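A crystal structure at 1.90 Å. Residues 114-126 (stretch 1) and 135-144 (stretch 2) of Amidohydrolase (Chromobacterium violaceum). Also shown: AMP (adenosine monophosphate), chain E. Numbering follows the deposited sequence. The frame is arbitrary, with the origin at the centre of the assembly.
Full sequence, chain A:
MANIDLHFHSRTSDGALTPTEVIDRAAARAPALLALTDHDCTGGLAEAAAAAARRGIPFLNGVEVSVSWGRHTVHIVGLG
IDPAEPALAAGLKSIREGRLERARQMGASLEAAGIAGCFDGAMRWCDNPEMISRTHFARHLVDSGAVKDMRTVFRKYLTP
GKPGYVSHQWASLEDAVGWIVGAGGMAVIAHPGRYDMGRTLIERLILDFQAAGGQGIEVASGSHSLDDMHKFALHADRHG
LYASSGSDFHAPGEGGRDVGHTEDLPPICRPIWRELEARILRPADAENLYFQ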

# COMPACT_ATOMS: atom_id res chain seq x y z
N GLY A 114 -14.13 16.60 21.18
CA GLY A 114 -13.53 16.67 22.49
C GLY A 114 -12.06 16.31 22.56
O GLY A 114 -11.50 16.26 23.66
N ILE A 115 -11.42 16.01 21.43
CA ILE A 115 -9.97 15.83 21.47
C ILE A 115 -9.28 16.88 20.62
O ILE A 115 -9.21 16.76 19.41
CB ILE A 115 -9.56 14.41 20.99
CG1 ILE A 115 -10.45 13.36 21.65
CG2 ILE A 115 -8.08 14.15 21.30
CD1 ILE A 115 -10.26 11.95 21.10
N ALA A 116 -8.71 17.88 21.28
CA ALA A 116 -8.02 18.97 20.59
C ALA A 116 -6.60 18.58 20.23
O ALA A 116 -6.04 17.66 20.83
CB ALA A 116 -8.04 20.25 21.42
N GLY A 117 -6.03 19.25 19.24
CA GLY A 117 -4.62 19.13 18.93
C GLY A 117 -4.19 17.95 18.08
O GLY A 117 -3.00 17.68 17.97
N CYS A 118 -5.15 17.25 17.46
CA CYS A 118 -4.82 16.05 16.69
C CYS A 118 -4.11 16.27 15.35
O CYS A 118 -3.24 15.49 14.98
CB CYS A 118 -6.06 15.16 16.50
SG CYS A 118 -6.66 14.49 18.06
N PHE A 119 -4.47 17.32 14.62
CA PHE A 119 -3.72 17.65 13.41
C PHE A 119 -2.26 17.91 13.76
O PHE A 119 -1.35 17.35 13.14
CB PHE A 119 -4.30 18.85 12.67
CG PHE A 119 -3.51 19.25 11.44
CD1 PHE A 119 -3.62 18.53 10.26
CD2 PHE A 119 -2.66 20.36 11.47
CE1 PHE A 119 -2.90 18.90 9.13
CE2 PHE A 119 -1.92 20.72 10.34
CZ PHE A 119 -2.04 19.99 9.17
N ASP A 120 -2.04 18.77 14.76
CA ASP A 120 -0.67 19.10 15.16
C ASP A 120 0.08 17.84 15.60
O ASP A 120 1.23 17.64 15.23
CB ASP A 120 -0.65 20.13 16.28
CG ASP A 120 -1.05 21.52 15.81
OD1 ASP A 120 -1.17 21.75 14.59
OD2 ASP A 120 -1.23 22.39 16.67
N GLY A 121 -0.58 17.01 16.40
CA GLY A 121 0.03 15.79 16.90
C GLY A 121 0.38 14.82 15.78
O GLY A 121 1.47 14.24 15.76
N ALA A 122 -0.55 14.64 14.84
CA ALA A 122 -0.31 13.78 13.69
C ALA A 122 0.91 14.26 12.89
O ALA A 122 1.73 13.48 12.44
CB ALA A 122 -1.56 13.73 12.79
N MET A 123 0.99 15.57 12.72
CA MET A 123 2.07 16.19 11.96
C MET A 123 3.45 15.86 12.53
O MET A 123 4.44 15.83 11.80
CB MET A 123 1.87 17.70 11.89
CG MET A 123 2.76 18.38 10.89
SD MET A 123 2.48 17.76 9.22
CE MET A 123 0.82 18.32 8.95
N ARG A 124 3.51 15.61 13.84
CA ARG A 124 4.76 15.28 14.52
C ARG A 124 5.27 13.93 14.06
O ARG A 124 6.46 13.62 14.18
CB ARG A 124 4.55 15.28 16.04
CG ARG A 124 4.79 16.62 16.74
CD ARG A 124 3.92 17.74 16.17
NE ARG A 124 4.44 19.07 16.51
CZ ARG A 124 3.87 19.90 17.39
NH1 ARG A 124 2.75 19.56 18.02
NH2 ARG A 124 4.42 21.08 17.62
N TRP A 125 4.36 13.11 13.54
CA TRP A 125 4.68 11.75 13.10
C TRP A 125 4.92 11.65 11.59
O TRP A 125 5.20 10.57 11.06
CB TRP A 125 3.56 10.79 13.52
CG TRP A 125 3.51 10.63 15.00
CD1 TRP A 125 2.80 11.38 15.89
CD2 TRP A 125 4.23 9.66 15.77
NE1 TRP A 125 3.03 10.93 17.17
CE2 TRP A 125 3.91 9.88 17.12
CE3 TRP A 125 5.12 8.63 15.44
CZ2 TRP A 125 4.44 9.10 18.15
CZ3 TRP A 125 5.66 7.86 16.47
CH2 TRP A 125 5.31 8.10 17.80
N CYS A 126 4.82 12.78 10.89
CA CYS A 126 4.77 12.77 9.44
C CYS A 126 5.87 13.66 8.87
O CYS A 126 5.86 14.88 9.06
CB CYS A 126 3.37 13.23 9.00
SG CYS A 126 3.11 13.46 7.25
N THR A 135 -3.09 7.24 9.39
CA THR A 135 -2.10 6.45 10.13
C THR A 135 -1.36 7.33 11.13
O THR A 135 -1.15 6.94 12.28
CB THR A 135 -1.08 5.79 9.20
OG1 THR A 135 -1.76 4.92 8.28
CG2 THR A 135 -0.05 4.97 10.00
N HIS A 136 -0.97 8.53 10.69
CA HIS A 136 -0.29 9.47 11.56
C HIS A 136 -1.19 9.95 12.70
O HIS A 136 -0.73 10.10 13.84
CB HIS A 136 0.25 10.65 10.77
CG HIS A 136 1.14 10.27 9.64
ND1 HIS A 136 0.85 10.54 8.32
CD2 HIS A 136 2.32 9.60 9.62
CE1 HIS A 136 1.82 10.09 7.54
NE2 HIS A 136 2.73 9.52 8.31
N PHE A 137 -2.47 10.17 12.41
CA PHE A 137 -3.45 10.54 13.43
C PHE A 137 -3.56 9.44 14.47
O PHE A 137 -3.63 9.71 15.67
CB PHE A 137 -4.84 10.81 12.81
CG PHE A 137 -5.01 12.21 12.28
CD1 PHE A 137 -4.47 12.58 11.05
CD2 PHE A 137 -5.69 13.17 13.02
CE1 PHE A 137 -4.61 13.88 10.57
CE2 PHE A 137 -5.83 14.47 12.55
CZ PHE A 137 -5.29 14.82 11.31
N ALA A 138 -3.56 8.20 14.02
CA ALA A 138 -3.66 7.06 14.93
C ALA A 138 -2.44 6.96 15.84
O ALA A 138 -2.57 6.73 17.05
CB ALA A 138 -3.88 5.76 14.16
N ARG A 139 -1.24 7.14 15.28
CA ARG A 139 -0.02 7.10 16.08
C ARG A 139 -0.06 8.18 17.14
O ARG A 139 0.37 7.94 18.28
CB ARG A 139 1.24 7.24 15.23
CG ARG A 139 1.51 6.01 14.41
CD ARG A 139 2.88 6.01 13.72
NE ARG A 139 2.93 4.82 12.87
CZ ARG A 139 3.22 4.81 11.58
NH1 ARG A 139 3.54 5.94 10.94
NH2 ARG A 139 3.19 3.66 10.92
N HIS A 140 -0.56 9.36 16.77
CA HIS A 140 -0.69 10.45 17.73
C HIS A 140 -1.66 10.06 18.84
O HIS A 140 -1.35 10.24 20.02
CB HIS A 140 -1.17 11.75 17.08
CG HIS A 140 -1.55 12.79 18.09
ND1 HIS A 140 -0.64 13.32 18.99
CD2 HIS A 140 -2.74 13.38 18.37
CE1 HIS A 140 -1.25 14.19 19.77
NE2 HIS A 140 -2.52 14.26 19.41
N LEU A 141 -2.83 9.55 18.47
CA LEU A 141 -3.85 9.20 19.46
C LEU A 141 -3.35 8.15 20.45
O LEU A 141 -3.69 8.18 21.63
CB LEU A 141 -5.15 8.76 18.78
CG LEU A 141 -5.89 9.91 18.09
CD1 LEU A 141 -6.88 9.38 17.05
CD2 LEU A 141 -6.58 10.82 19.12
N VAL A 142 -2.53 7.22 19.96
CA VAL A 142 -1.96 6.20 20.85
C VAL A 142 -0.82 6.78 21.70
O VAL A 142 -0.80 6.61 22.91
CB VAL A 142 -1.43 4.99 20.06
CG1 VAL A 142 -0.71 4.02 21.00
CG2 VAL A 142 -2.58 4.30 19.32
N ASP A 143 0.11 7.47 21.05
CA ASP A 143 1.27 8.02 21.74
C ASP A 143 0.88 9.03 22.84
O ASP A 143 1.49 9.06 23.91
CB ASP A 143 2.21 8.68 20.75
CG ASP A 143 3.36 9.39 21.43
OD1 ASP A 143 4.37 8.72 21.73
OD2 ASP A 143 3.25 10.61 21.67
N SER A 144 -0.14 9.84 22.56
CA SER A 144 -0.58 10.86 23.50
C SER A 144 -1.51 10.26 24.55
O SER A 144 -1.99 10.96 25.45
CB SER A 144 -1.29 11.99 22.75
OG SER A 144 -2.53 11.53 22.22
P AMP E . -5.61 7.65 4.54
O1P AMP E . -7.10 7.41 4.56
O2P AMP E . -5.08 7.22 3.19
O3P AMP E . -5.30 9.05 5.01
O5' AMP E . -5.12 6.60 5.64
C5' AMP E . -5.29 5.21 5.44
C4' AMP E . -4.25 4.41 6.18
O4' AMP E . -4.65 4.28 7.56
C3' AMP E . -4.06 2.98 5.71
O3' AMP E . -3.20 2.88 4.59
C2' AMP E . -3.53 2.26 6.95
O2' AMP E . -2.12 2.45 7.07
C1' AMP E . -4.22 3.03 8.08
N9 AMP E . -5.40 2.31 8.59
C8 AMP E . -6.65 2.36 8.09
N7 AMP E . -7.48 1.55 8.80
C5 AMP E . -6.75 0.96 9.77
C6 AMP E . -6.99 -0.00 10.87
N6 AMP E . -8.22 -0.52 11.08
N1 AMP E . -5.94 -0.34 11.66
C2 AMP E . -4.70 0.16 11.46
N3 AMP E . -4.41 1.03 10.48
C4 AMP E . -5.37 1.46 9.62
O HOH W 1 -4.15 15.76 21.05
O HOH W 2 2.14 12.53 19.32
O HOH W 3 5.26 8.19 8.72
O HOH W 4 5.21 7.93 11.72

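The two stretches meet as crossed helices: the axis of the short helix beginning at Cys118 passes 7.8 Å from that of the helix through residues 135-143, and their directions differ by 100°. No direct hydrogen bond joins them. Packing of side chains against backbone and rings, supplemented by bridging waters, holds the pair together and buries 685 Å² in all.

Thr135 takes no part in this packing; its OG1 lies 2.8 Å from O2' of AMP, so it faces the nucleotide instead. His136 is the first residue to engage stretch 1. Its CB bond points toward the partner, and with chi1 in the m well the imidazole lies beneath Cys126, whose CB sits 3.6 Å from the ring centroid, almost exactly on the ring normal. The Cys126 SG is over the same face, 4.0 Å from that centroid. A flat ring gives the small cysteine a broad surface to rest on, while the ring nitrogens remain free for polar partners: NE2 of His136 is 2.9 Å from water 3, which in turn makes a weak hydrogen bond to Trp125 O.

Phe137 leaves its backbone sideways, but the end of its ring comes nearer to stretch 1. Ala122 CB lies over one face, 3.7 Å from the ring centroid. The backbones are close here, with Ala122 CA and Phe137 CA only 4.5 Å apart, and the methyl of alanine fits the narrow space while still supplying an apolar contact. Farther out on the ring, Phe137 CE2 is 4.0 Å from Cys118 CB, and Phe137 CZ approaches the edge of the Phe119 ring, 4.2 Å from Phe119 CD1. Ala138, one residue on, points away.

Arg139 uses the aliphatic part of its long side chain against Trp125: Arg139 CB lies over the indole face, 4.1 Å from the centroid of the five-membered ring, and Arg139 CD is 3.9 Å from Trp125 CE3. Its charged end is satisfied largely elsewhere in the structure, although water 4 links Arg139 NH1, weakly, to Trp125 O.

His140 is packed most tightly against Gly121, whose CA lies over the imidazole, 3.5 Å from its centroid. Glycine is required by this arrangement, since an ideal CB on Gly121 would fall 2.1 Å from His140 CE1. Both ring nitrogens reach water: NE2 of His140 is 2.8 Å from water 1, which donates to Ala116 O, and ND1 is 2.9 Å from water 2, which accepts from Trp125 NE1.

Leu141 brings apolar bulk to the start of the short helix, its CD2 lying 3.8 Å from Cys118 SG and 4.3 Å from Ile115 CG2. Val142 is out of reach. Asp143, at the exposed margin, sets its CB 3.5 Å from Trp125 CZ2, while its OD2 accepts a hydrogen bond from water 2 at 3.2 Å. That single water thus ties the indole nitrogen to both His140 and Asp143.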